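Local structure of saframycin Mx1 synthetase B (Legionella pneumophila subsp. pneumophila, 3KXW) at residues N195-F200 against I224-T229; H190-N195 against S406-K411; D220-G225 against L329-L334; T42-L46 against P230-I235. The protein belongs to the ANL clan of AMP-binding enzymes and holds 5'-O-[(S)-(dodecanoyloxy)(hydroxy)phosphoryl]adenosine in a pocket. The contacts are given in a common frame with arbitrary orientation. Numbering follows the deposited sequence.

Interaction 1: residues N195-F200 against I224-T229; sequences NLNKIF and IGCILT. With 1ZZ (5'-O-[(S)-(dodecanoyloxy)(hydroxy)phosphoryl]adenosine), chain B.
Two buried helical segments cross steeply. The axes of 195-200 and 224-229 approach to 10.2 Å at a crossing angle of -104°. The CA atoms of Leu196 and Thr229 lie nearest, 5.2 Å apart. Residues 224-228 form a wider pi-type turn, closed by Thr229 N to Ile224 O at 3.0 Å. Leu196 (m, t) is the main bump. Its CD2 fills a hollow made by Ile224 CG2 (3.8 Å), Leu228 CB (4.0 Å) and Thr229 OG1 (3.2 Å). Ile199 (m, t) lies alongside, with CD1 4.0 Å from Ile224 CG2 and 3.5 Å from Thr229 OG1. Thr229 CG2 rests 4.2 Å from Phe200 N. Gly225 leaves room for the ligand: its O is 3.2 Å from 1ZZ C1, and Ile199 CG2 is 3.8 Å from 1ZZ C3. Both residues line the ligand pocket. Thr229 OG1 donates to Ile224 O (2.8 Å) within its own helix. The threonine hydroxyl is thus satisfied locally, and the helices meet by apolar packing.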
# COMPACT_ATOMS: atom_id res chain seq x y z
N ASN A 195 -7.21 14.11 6.75
CA ASN A 195 -6.81 12.75 7.07
C ASN A 195 -5.54 12.67 7.91
O ASN A 195 -5.46 11.85 8.82
CB ASN A 195 -6.71 11.85 5.84
CG ASN A 195 -7.01 10.39 6.19
OD1 ASN A 195 -6.13 9.53 6.17
ND2 ASN A 195 -8.26 10.12 6.55
N LEU A 196 -4.56 13.52 7.61
CA LEU A 196 -3.36 13.60 8.43
C LEU A 196 -3.71 13.87 9.88
O LEU A 196 -3.09 13.34 10.77
CB LEU A 196 -2.38 14.69 7.94
CG LEU A 196 -1.84 14.54 6.51
CD1 LEU A 196 -0.80 15.59 6.19
CD2 LEU A 196 -1.34 13.11 6.18
N ASN A 197 -4.70 14.72 10.12
CA ASN A 197 -5.12 14.99 11.49
C ASN A 197 -5.80 13.77 12.11
O ASN A 197 -5.60 13.46 13.29
CB ASN A 197 -6.09 16.17 11.53
CG ASN A 197 -6.66 16.40 12.93
OD1 ASN A 197 -5.92 16.67 13.87
ND2 ASN A 197 -7.98 16.29 13.06
N LYS A 198 -6.62 13.09 11.33
CA LYS A 198 -7.28 11.90 11.82
C LYS A 198 -6.26 10.82 12.17
O LYS A 198 -6.39 10.15 13.20
CB LYS A 198 -8.28 11.38 10.79
CG LYS A 198 -9.58 12.16 10.78
CD LYS A 198 -10.40 11.77 9.55
CE LYS A 198 -11.86 12.21 9.69
NZ LYS A 198 -12.05 13.67 9.82
N ILE A 199 -5.23 10.66 11.34
CA ILE A 199 -4.16 9.69 11.60
C ILE A 199 -3.34 10.06 12.85
O ILE A 199 -3.13 9.22 13.74
CB ILE A 199 -3.22 9.56 10.37
CG1 ILE A 199 -4.01 9.09 9.14
CG2 ILE A 199 -2.03 8.64 10.67
CD1 ILE A 199 -3.23 9.16 7.82
N PHE A 200 -2.87 11.30 12.90
CA PHE A 200 -2.09 11.76 14.06
C PHE A 200 -2.86 11.55 15.35
O PHE A 200 -2.31 11.11 16.38
CB PHE A 200 -1.70 13.23 13.89
CG PHE A 200 -0.74 13.74 14.92
CD1 PHE A 200 0.63 13.77 14.67
CD2 PHE A 200 -1.20 14.22 16.14
CE1 PHE A 200 1.52 14.26 15.62
CE2 PHE A 200 -0.32 14.70 17.10
CZ PHE A 200 1.04 14.73 16.84
N ILE A 224 0.90 8.54 2.60
CA ILE A 224 0.09 9.42 3.45
C ILE A 224 0.33 9.13 4.93
O ILE A 224 0.56 10.03 5.72
CB ILE A 224 -1.40 9.31 3.08
CG1 ILE A 224 -1.61 9.79 1.61
CG2 ILE A 224 -2.28 10.09 4.06
CD1 ILE A 224 -3.02 9.60 1.14
N GLY A 225 0.30 7.85 5.28
CA GLY A 225 0.55 7.43 6.64
C GLY A 225 1.97 7.63 7.12
O GLY A 225 2.19 8.17 8.20
N CYS A 226 2.95 7.19 6.34
CA CYS A 226 4.30 7.07 6.89
C CYS A 226 5.27 8.19 6.48
O CYS A 226 6.39 8.25 6.95
CB CYS A 226 4.88 5.71 6.54
SG CYS A 226 3.86 4.36 7.17
N ILE A 227 4.82 9.09 5.59
CA ILE A 227 5.68 10.21 5.19
C ILE A 227 4.99 11.56 5.45
O ILE A 227 5.52 12.41 6.16
CB ILE A 227 6.10 10.14 3.69
CG1 ILE A 227 6.90 8.87 3.41
CG2 ILE A 227 6.95 11.37 3.30
CD1 ILE A 227 7.15 8.59 1.94
N LEU A 228 3.81 11.74 4.88
CA LEU A 228 3.12 13.02 4.99
C LEU A 228 2.62 13.29 6.41
O LEU A 228 2.72 14.42 6.88
CB LEU A 228 2.02 13.17 3.95
CG LEU A 228 2.52 13.02 2.51
CD1 LEU A 228 1.33 13.17 1.56
CD2 LEU A 228 3.65 14.02 2.14
N THR A 229 2.12 12.26 7.09
CA THR A 229 1.70 12.45 8.47
C THR A 229 2.84 12.91 9.40
O THR A 229 2.68 13.86 10.15
CB THR A 229 0.96 11.22 9.04
OG1 THR A 229 -0.20 10.95 8.24
CG2 THR A 229 0.53 11.47 10.49
P 1ZZ B . -6.01 1.17 -1.48
C1 1ZZ B . 1.00 6.09 10.38
N1 1ZZ B . -8.55 -3.13 2.57
O1 1ZZ B . -5.13 -0.07 1.40
C2 1ZZ B . 0.34 4.95 9.60
N2 1ZZ B . -7.93 -2.30 4.56
O2 1ZZ B . -5.43 1.76 -0.03
C3 1ZZ B . -1.18 5.13 9.48
N3 1ZZ B . -9.69 -5.32 3.45
O3 1ZZ B . -6.80 2.20 -2.12
C4 1ZZ B . -1.75 4.25 8.36
N4 1ZZ B . -9.54 -5.49 5.85
O4 1ZZ B . -4.75 0.76 -2.39
C5 1ZZ B . -3.26 4.03 8.48
N5 1ZZ B . -8.62 -3.86 7.25
O5 1ZZ B . -6.91 -0.21 -1.24
C6 1ZZ B . -3.70 3.04 7.39
O6 1ZZ B . -7.83 -2.41 0.31
C7 1ZZ B . -5.13 2.48 7.30
O7 1ZZ B . -10.51 -3.48 -0.07
C8 1ZZ B . -5.46 1.38 6.27
O8 1ZZ B . -10.90 -1.06 -0.43
C9 1ZZ B . -5.73 2.04 4.91
C10 1ZZ B . -5.37 1.15 3.69
C11 1ZZ B . -5.43 2.04 2.41
C12 1ZZ B . -5.77 1.14 1.21
C13 1ZZ B . -7.99 -0.23 -0.33
C14 1ZZ B . -8.56 -1.51 -0.30
C15 1ZZ B . -9.97 -1.55 0.40
C16 1ZZ B . -10.14 -2.81 0.74
C17 1ZZ B . -8.81 -3.14 1.21
C18 1ZZ B . -7.89 -2.05 3.30
C19 1ZZ B . -8.59 -3.63 4.72
C20 1ZZ B . -8.99 -4.07 3.56
C21 1ZZ B . -9.92 -6.03 4.53
C22 1ZZ B . -8.95 -4.41 5.96

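Interaction 2: residues H190-N195 against S406-K411; sequences HNLLDN and SNSVAK
Asn191, Asn407 and Ser408 bury the most surface here. Residues 190-195 are helical. Segment 406-411 is irregular: a type I beta turn runs from Ser406 to Val409, closed by Val409 N to Ser406 O at 3.0 Å. Ser406 OG also accepts from Ser408 N at 2.9 Å, an ST turn; its strongest outside partner is Gln381. The CA atoms of Asn191 and Ser408 are 4.3 Å apart. Asn191 (chi1 m) lays its side chain against the backbone of residues 407-410, and its CA makes a CA-H...O contact of 3.5 Å with Asn407 O. Asn407 points its CB toward the helix. That CB is 3.7 Å from Asp194 CG, and Asn407 OD1 lies 3.7 Å from His190 NE2 at the ring edge. A water donates to Asp194 OD1 (2.8 Å) and weakly to Asn407 OD1 (3.4 Å). Ser408 (m) is the polar centre: its OG donates to Asp194 OD2 at 2.5 Å and accepts from Asn195 ND2 at 3.1 Å. Asp194 OD2 also forms a salt bridge with Lys198, and Asn195 OD1 accepts from the backbone of Leu335. The contact joins helix 189-202 to the loop between strand 400-405 and helix 417-424. Ala410 of this loop packs on Val185 of strand 184-188 and on Phe424 of helix 417-424.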
# COMPACT_ATOMS: atom_id res chain seq x y z
N HIS A 190 -7.40 20.04 1.36
CA HIS A 190 -8.28 19.89 2.52
C HIS A 190 -8.45 18.39 2.87
O HIS A 190 -8.43 18.02 4.05
CB HIS A 190 -9.64 20.59 2.25
CG HIS A 190 -10.56 20.67 3.44
ND1 HIS A 190 -10.28 21.44 4.55
CD2 HIS A 190 -11.79 20.16 3.64
CE1 HIS A 190 -11.27 21.35 5.41
NE2 HIS A 190 -12.20 20.57 4.89
N ASN A 191 -8.59 17.54 1.85
CA ASN A 191 -8.70 16.10 2.10
C ASN A 191 -7.49 15.61 2.87
O ASN A 191 -7.60 14.86 3.82
CB ASN A 191 -8.70 15.31 0.78
CG ASN A 191 -10.01 15.39 0.01
OD1 ASN A 191 -11.10 15.55 0.59
ND2 ASN A 191 -9.91 15.24 -1.30
N LEU A 192 -6.32 16.01 2.38
CA LEU A 192 -5.04 15.57 2.91
C LEU A 192 -4.88 16.00 4.37
O LEU A 192 -4.62 15.17 5.24
CB LEU A 192 -3.91 16.13 2.06
CG LEU A 192 -2.50 15.82 2.56
CD1 LEU A 192 -2.23 14.31 2.62
CD2 LEU A 192 -1.48 16.51 1.69
N LEU A 193 -5.03 17.29 4.64
CA LEU A 193 -4.91 17.75 6.03
C LEU A 193 -5.95 17.09 6.92
O LEU A 193 -5.67 16.77 8.07
CB LEU A 193 -5.01 19.27 6.13
CG LEU A 193 -3.87 20.12 5.53
CD1 LEU A 193 -4.22 21.62 5.72
CD2 LEU A 193 -2.53 19.78 6.17
N ASP A 194 -7.16 16.90 6.43
CA ASP A 194 -8.16 16.28 7.27
C ASP A 194 -7.70 14.88 7.70
O ASP A 194 -7.84 14.48 8.87
CB ASP A 194 -9.48 16.13 6.55
CG ASP A 194 -10.57 15.63 7.47
OD1 ASP A 194 -11.00 16.41 8.33
OD2 ASP A 194 -10.96 14.45 7.37
N ASN A 195 -7.21 14.11 6.75
CA ASN A 195 -6.81 12.75 7.07
C ASN A 195 -5.54 12.67 7.91
O ASN A 195 -5.46 11.85 8.82
CB ASN A 195 -6.71 11.85 5.84
CG ASN A 195 -7.01 10.39 6.19
OD1 ASN A 195 -6.13 9.53 6.17
ND2 ASN A 195 -8.26 10.12 6.55
N SER A 406 -16.91 11.95 4.86
CA SER A 406 -16.19 12.89 5.71
C SER A 406 -15.40 13.85 4.83
O SER A 406 -15.35 13.70 3.61
CB SER A 406 -15.20 12.16 6.64
OG SER A 406 -13.95 11.92 5.98
N ASN A 407 -14.76 14.82 5.46
CA ASN A 407 -13.92 15.76 4.73
C ASN A 407 -12.67 15.11 4.11
O ASN A 407 -11.93 15.74 3.34
CB ASN A 407 -13.52 16.91 5.64
CG ASN A 407 -14.66 17.91 5.86
OD1 ASN A 407 -14.68 18.63 6.85
ND2 ASN A 407 -15.61 17.94 4.94
N SER A 408 -12.41 13.84 4.44
CA SER A 408 -11.31 13.09 3.83
C SER A 408 -11.72 12.40 2.53
O SER A 408 -10.88 11.86 1.82
CB SER A 408 -10.74 12.02 4.82
OG SER A 408 -10.03 12.63 5.89
N VAL A 409 -13.01 12.39 2.23
CA VAL A 409 -13.46 11.74 1.01
C VAL A 409 -13.04 12.57 -0.20
O VAL A 409 -13.33 13.76 -0.29
CB VAL A 409 -14.98 11.51 0.98
CG1 VAL A 409 -15.42 11.15 -0.43
CG2 VAL A 409 -15.35 10.41 2.00
N ALA A 410 -12.34 11.91 -1.11
CA ALA A 410 -11.72 12.57 -2.25
C ALA A 410 -12.74 13.09 -3.26
O ALA A 410 -13.94 12.80 -3.20
CB ALA A 410 -10.73 11.62 -2.92
N LYS A 411 -12.23 13.85 -4.22
CA LYS A 411 -13.03 14.59 -5.18
C LYS A 411 -13.49 13.78 -6.41
O LYS A 411 -14.40 14.18 -7.14
CB LYS A 411 -12.22 15.83 -5.61
CG LYS A 411 -12.86 16.66 -6.74
CD LYS A 411 -14.28 17.06 -6.42
CE LYS A 411 -14.76 18.16 -7.37
NZ LYS A 411 -16.13 18.62 -7.00
O HOH W 1 -11.46 19.09 7.80

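Interaction 3: residues D220-G225 against L329-L334; sequences DMGLIG and LAEATL. With 1ZZ (5'-O-[(S)-(dodecanoyloxy)(hydroxy)phosphoryl]adenosine), chain B.
This contact forms part of the ligand pocket, where the start of a helix packs on a tight loop and both border 1ZZ. Residues 220-225 are helical, with a wider pi-type turn at 221-225. Segment 329-334 has a short 3-10 turn at 330-331. It then folds sharply through Thr333 (phi 71°), and Thr333 N bonds to Ala330 O at 2.9 Å. The CA atoms of Asp220 and Ala330 are nearest, 6.1 Å apart. The CA-to-CB bond of Asp220 (p) points toward the loop. Its OD2 comes within 2.4 Å of 1ZZ O2, while its OD1 accepts a weak bond from Met221 N (2.6 Å). Ala330 N donates to 1ZZ O3 at 3.0 Å. Leu334 (t, p) buries the most surface. Its CD1 lies 3.4 Å from Asp220 CG and 3.5 Å from 1ZZ C11, and its CD2 is 3.6 Å from Gly225 N and 4.0 Å from Ile224 CG2. Ile224 CD1 packs 3.2 Å from Thr333 O. Selenomethionine Met221 brings SE to 3.9 Å from 1ZZ C6. Gly225 O is 3.2 Å from 1ZZ C1. The loop links the antiparallel strands 323-328 and 335-338. Gln173 of strand 169-174 touches both Asp220 and Ala330, and Leu334 packs on Asn195 and Ile199 of helix 189-202.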
# COMPACT_ATOMS: atom_id res chain seq x y z
N ASP A 220 -0.96 4.67 -1.12
CA ASP A 220 -1.45 5.58 -0.08
C ASP A 220 -0.87 5.37 1.34
O ASP A 220 -0.46 6.33 1.96
CB ASP A 220 -2.98 5.60 -0.04
CG ASP A 220 -3.59 4.22 0.12
OD1 ASP A 220 -2.84 3.27 0.46
OD2 ASP A 220 -4.83 4.11 -0.08
N MSE A 221 -0.83 4.15 1.84
CA MSE A 221 -0.36 3.92 3.20
C MSE A 221 1.07 4.42 3.46
O MSE A 221 1.34 5.13 4.43
CB MSE A 221 -0.48 2.44 3.55
CG MSE A 221 -0.67 2.19 5.01
SE MSE A 221 -1.54 0.43 5.39
CE MSE A 221 -0.23 -0.67 4.47
N GLY A 222 2.00 4.03 2.59
CA GLY A 222 3.40 4.39 2.73
C GLY A 222 3.64 5.87 2.45
O GLY A 222 4.61 6.44 2.95
N LEU A 223 2.78 6.49 1.64
CA LEU A 223 2.91 7.92 1.36
C LEU A 223 2.20 8.76 2.43
O LEU A 223 2.82 9.58 3.11
CB LEU A 223 2.33 8.26 -0.04
CG LEU A 223 2.22 9.76 -0.34
CD1 LEU A 223 3.59 10.45 -0.24
CD2 LEU A 223 1.58 10.02 -1.71
N ILE A 224 0.90 8.54 2.60
CA ILE A 224 0.09 9.42 3.45
C ILE A 224 0.33 9.13 4.93
O ILE A 224 0.56 10.03 5.72
CB ILE A 224 -1.40 9.31 3.08
CG1 ILE A 224 -1.61 9.79 1.61
CG2 ILE A 224 -2.28 10.09 4.06
CD1 ILE A 224 -3.02 9.60 1.14
N GLY A 225 0.30 7.85 5.28
CA GLY A 225 0.55 7.43 6.64
C GLY A 225 1.97 7.63 7.12
O GLY A 225 2.19 8.17 8.20
N LEU A 329 -9.03 3.34 2.32
CA LEU A 329 -8.81 3.27 0.88
C LEU A 329 -8.47 4.64 0.33
O LEU A 329 -8.76 5.66 0.95
CB LEU A 329 -9.98 2.66 0.11
CG LEU A 329 -11.49 2.82 0.37
CD1 LEU A 329 -11.93 3.80 1.47
CD2 LEU A 329 -12.32 2.91 -0.92
N ALA A 330 -7.87 4.65 -0.86
CA ALA A 330 -7.36 5.90 -1.43
C ALA A 330 -8.48 6.90 -1.66
O ALA A 330 -8.27 8.10 -1.53
CB ALA A 330 -6.66 5.61 -2.73
N GLU A 331 -9.67 6.40 -1.99
CA GLU A 331 -10.84 7.25 -2.28
C GLU A 331 -11.28 8.04 -1.05
O GLU A 331 -11.99 9.05 -1.16
CB GLU A 331 -12.01 6.41 -2.84
CG GLU A 331 -11.80 5.96 -4.28
CD GLU A 331 -11.05 4.64 -4.40
OE1 GLU A 331 -10.37 4.26 -3.41
OE2 GLU A 331 -11.16 3.99 -5.47
N ALA A 332 -10.87 7.57 0.13
CA ALA A 332 -11.14 8.30 1.36
C ALA A 332 -9.85 8.87 1.95
O ALA A 332 -9.73 9.09 3.16
CB ALA A 332 -11.84 7.42 2.37
N THR A 333 -8.90 9.15 1.05
CA THR A 333 -7.56 9.62 1.38
C THR A 333 -6.75 8.50 2.00
O THR A 333 -5.81 8.02 1.39
CB THR A 333 -7.57 10.92 2.24
OG1 THR A 333 -8.26 11.94 1.52
CG2 THR A 333 -6.19 11.38 2.48
N LEU A 334 -7.12 8.06 3.20
CA LEU A 334 -6.47 6.87 3.73
C LEU A 334 -7.29 6.25 4.84
O LEU A 334 -8.03 5.31 4.60
CB LEU A 334 -5.06 7.16 4.23
CG LEU A 334 -4.27 5.91 4.66
CD1 LEU A 334 -3.95 5.03 3.45
CD2 LEU A 334 -3.00 6.35 5.37
P 1ZZ B . -6.01 1.17 -1.48
C1 1ZZ B . 1.00 6.09 10.38
N1 1ZZ B . -8.55 -3.13 2.57
O1 1ZZ B . -5.13 -0.07 1.40
C2 1ZZ B . 0.34 4.95 9.60
N2 1ZZ B . -7.93 -2.30 4.56
O2 1ZZ B . -5.43 1.76 -0.03
C3 1ZZ B . -1.18 5.13 9.48
N3 1ZZ B . -9.69 -5.32 3.45
O3 1ZZ B . -6.80 2.20 -2.12
C4 1ZZ B . -1.75 4.25 8.36
N4 1ZZ B . -9.54 -5.49 5.85
O4 1ZZ B . -4.75 0.76 -2.39
C5 1ZZ B . -3.26 4.03 8.48
N5 1ZZ B . -8.62 -3.86 7.25
O5 1ZZ B . -6.91 -0.21 -1.24
C6 1ZZ B . -3.70 3.04 7.39
O6 1ZZ B . -7.83 -2.41 0.31
C7 1ZZ B . -5.13 2.48 7.30
O7 1ZZ B . -10.51 -3.48 -0.07
C8 1ZZ B . -5.46 1.38 6.27
O8 1ZZ B . -10.90 -1.06 -0.43
C9 1ZZ B . -5.73 2.04 4.91
C10 1ZZ B . -5.37 1.15 3.69
C11 1ZZ B . -5.43 2.04 2.41
C12 1ZZ B . -5.77 1.14 1.21
C13 1ZZ B . -7.99 -0.23 -0.33
C14 1ZZ B . -8.56 -1.51 -0.30
C15 1ZZ B . -9.97 -1.55 0.40
C16 1ZZ B . -10.14 -2.81 0.74
C17 1ZZ B . -8.81 -3.14 1.21
C18 1ZZ B . -7.89 -2.05 3.30
C19 1ZZ B . -8.59 -3.63 4.72
C20 1ZZ B . -8.99 -4.07 3.56
C21 1ZZ B . -9.92 -6.03 4.53
C22 1ZZ B . -8.95 -4.41 5.96

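Interaction 4: residues T42-L46 against P230-I235; sequences TYEQL and PIYGGI
Helix 43-59 begins right after Thr42, whose OG1 accepts from Gln45 N at 3.2 Å. Gln45 OE1 accepts in return from Thr42 N at 3.0 Å, which makes a capping box. Segment 230-235 carries the last part of helix 220-233 and the residues that leave it. It is kinked at Pro230, whose N has no bond to the turn before. Gly234, with positive phi (78°), leaves helical geometry in a Schellman motif, with Ile235 N bonded to Pro230 O at 3.0 Å. The nearest CA atoms are those of Tyr43 and Ile231, 8.3 Å apart. This is packing between one helix start and another helix end, beside strand 28-34, whose Ser29 touches Tyr43, Leu46 and Ile231. Tyr43 (m) spans the gap. Its OH donates to Ile231 O at 2.5 Å and lies 3.2 Å from Gly234 CA. A water donates to Tyr43 OH and to Ile235 O, at 2.8 Å each. Tyr43 CE2 packs on Ile231 CG2 at 4.2 Å. Leu46 (t, p) places CD2 3.9 Å from Ile231 CD1.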
# COMPACT_ATOMS: atom_id res chain seq x y z
N THR A 42 16.47 17.84 7.55
CA THR A 42 15.79 18.60 8.58
C THR A 42 14.63 19.33 7.94
O THR A 42 14.49 19.32 6.72
CB THR A 42 16.74 19.63 9.19
OG1 THR A 42 17.15 20.52 8.16
CG2 THR A 42 17.98 18.93 9.77
N TYR A 43 13.77 19.97 8.75
CA TYR A 43 12.71 20.80 8.17
C TYR A 43 13.27 21.95 7.33
O TYR A 43 12.78 22.24 6.24
CB TYR A 43 11.78 21.32 9.27
CG TYR A 43 10.70 20.32 9.61
CD1 TYR A 43 10.84 19.45 10.67
CD2 TYR A 43 9.55 20.25 8.86
CE1 TYR A 43 9.85 18.52 10.98
CE2 TYR A 43 8.55 19.33 9.16
CZ TYR A 43 8.71 18.47 10.22
OH TYR A 43 7.73 17.54 10.50
N GLU A 44 14.32 22.61 7.82
CA GLU A 44 14.92 23.69 7.03
C GLU A 44 15.30 23.18 5.65
O GLU A 44 15.04 23.83 4.64
CB GLU A 44 16.14 24.27 7.74
CG GLU A 44 16.96 25.25 6.92
CD GLU A 44 18.11 25.80 7.73
OE1 GLU A 44 19.22 25.23 7.64
OE2 GLU A 44 17.91 26.77 8.48
N GLN A 45 15.92 22.01 5.60
CA GLN A 45 16.37 21.44 4.32
C GLN A 45 15.21 21.05 3.40
O GLN A 45 15.20 21.35 2.19
CB GLN A 45 17.28 20.23 4.55
CG GLN A 45 18.64 20.57 5.16
CD GLN A 45 19.46 19.31 5.44
OE1 GLN A 45 19.01 18.41 6.14
NE2 GLN A 45 20.67 19.25 4.88
N LEU A 46 14.23 20.35 3.97
CA LEU A 46 13.06 19.95 3.21
C LEU A 46 12.37 21.17 2.58
O LEU A 46 12.06 21.19 1.38
CB LEU A 46 12.10 19.20 4.14
CG LEU A 46 10.78 18.70 3.57
CD1 LEU A 46 11.02 17.76 2.39
CD2 LEU A 46 9.92 18.04 4.66
N PRO A 230 3.99 12.21 9.39
CA PRO A 230 5.11 12.67 10.23
C PRO A 230 5.59 14.08 9.87
O PRO A 230 5.89 14.88 10.75
CB PRO A 230 6.24 11.66 9.93
CG PRO A 230 5.66 10.58 9.13
CD PRO A 230 4.26 10.92 8.72
N ILE A 231 5.69 14.38 8.58
CA ILE A 231 6.07 15.74 8.18
C ILE A 231 5.09 16.78 8.76
O ILE A 231 5.49 17.78 9.37
CB ILE A 231 6.21 15.84 6.64
CG1 ILE A 231 7.43 15.02 6.20
CG2 ILE A 231 6.37 17.31 6.19
CD1 ILE A 231 7.62 14.91 4.69
N TYR A 232 3.79 16.53 8.58
CA TYR A 232 2.73 17.35 9.16
C TYR A 232 2.82 17.48 10.68
O TYR A 232 2.62 18.56 11.26
CB TYR A 232 1.40 16.72 8.76
CG TYR A 232 0.17 17.25 9.48
CD1 TYR A 232 -0.40 18.46 9.12
CD2 TYR A 232 -0.43 16.52 10.50
CE1 TYR A 232 -1.54 18.93 9.75
CE2 TYR A 232 -1.57 16.98 11.13
CZ TYR A 232 -2.11 18.18 10.76
OH TYR A 232 -3.23 18.64 11.38
N GLY A 233 3.10 16.37 11.37
CA GLY A 233 3.05 16.36 12.82
C GLY A 233 4.36 16.64 13.56
O GLY A 233 4.39 16.60 14.79
N GLY A 234 5.44 16.92 12.84
CA GLY A 234 6.70 17.24 13.49
C GLY A 234 7.47 16.04 14.01
O GLY A 234 8.26 16.13 14.97
N ILE A 235 7.24 14.89 13.38
CA ILE A 235 7.68 13.60 13.89
C ILE A 235 8.65 12.95 12.94
O ILE A 235 8.45 13.02 11.72
CB ILE A 235 6.48 12.62 13.97
CG1 ILE A 235 5.47 13.08 15.02
CG2 ILE A 235 6.95 11.17 14.24
CD1 ILE A 235 6.07 13.42 16.31
O HOH W 2 9.06 15.15 10.02

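In the fold
From the N terminus, interaction 4 joins the start of helix 43-59 to the end of helix 220-233 and so closes a long loop. Helix 189-202 comes in between. Its 190-195 part opens the longest loop, which interaction 2 closes at 406-411. Its 195-200 part meets helix 220-233 in interaction 1, a short closure that falls within both of these loops. Interaction 3 starts on that same helix, sharing Ile224 and Gly225 with interaction 1, and closes at 329-334. It lies within the loop of interaction 2 but crosses interaction 4, as interaction 2 does. Interactions 1, 3 and 4 all use helix 220-233. Ser408 and Thr333 bring interactions 2 and 3 together.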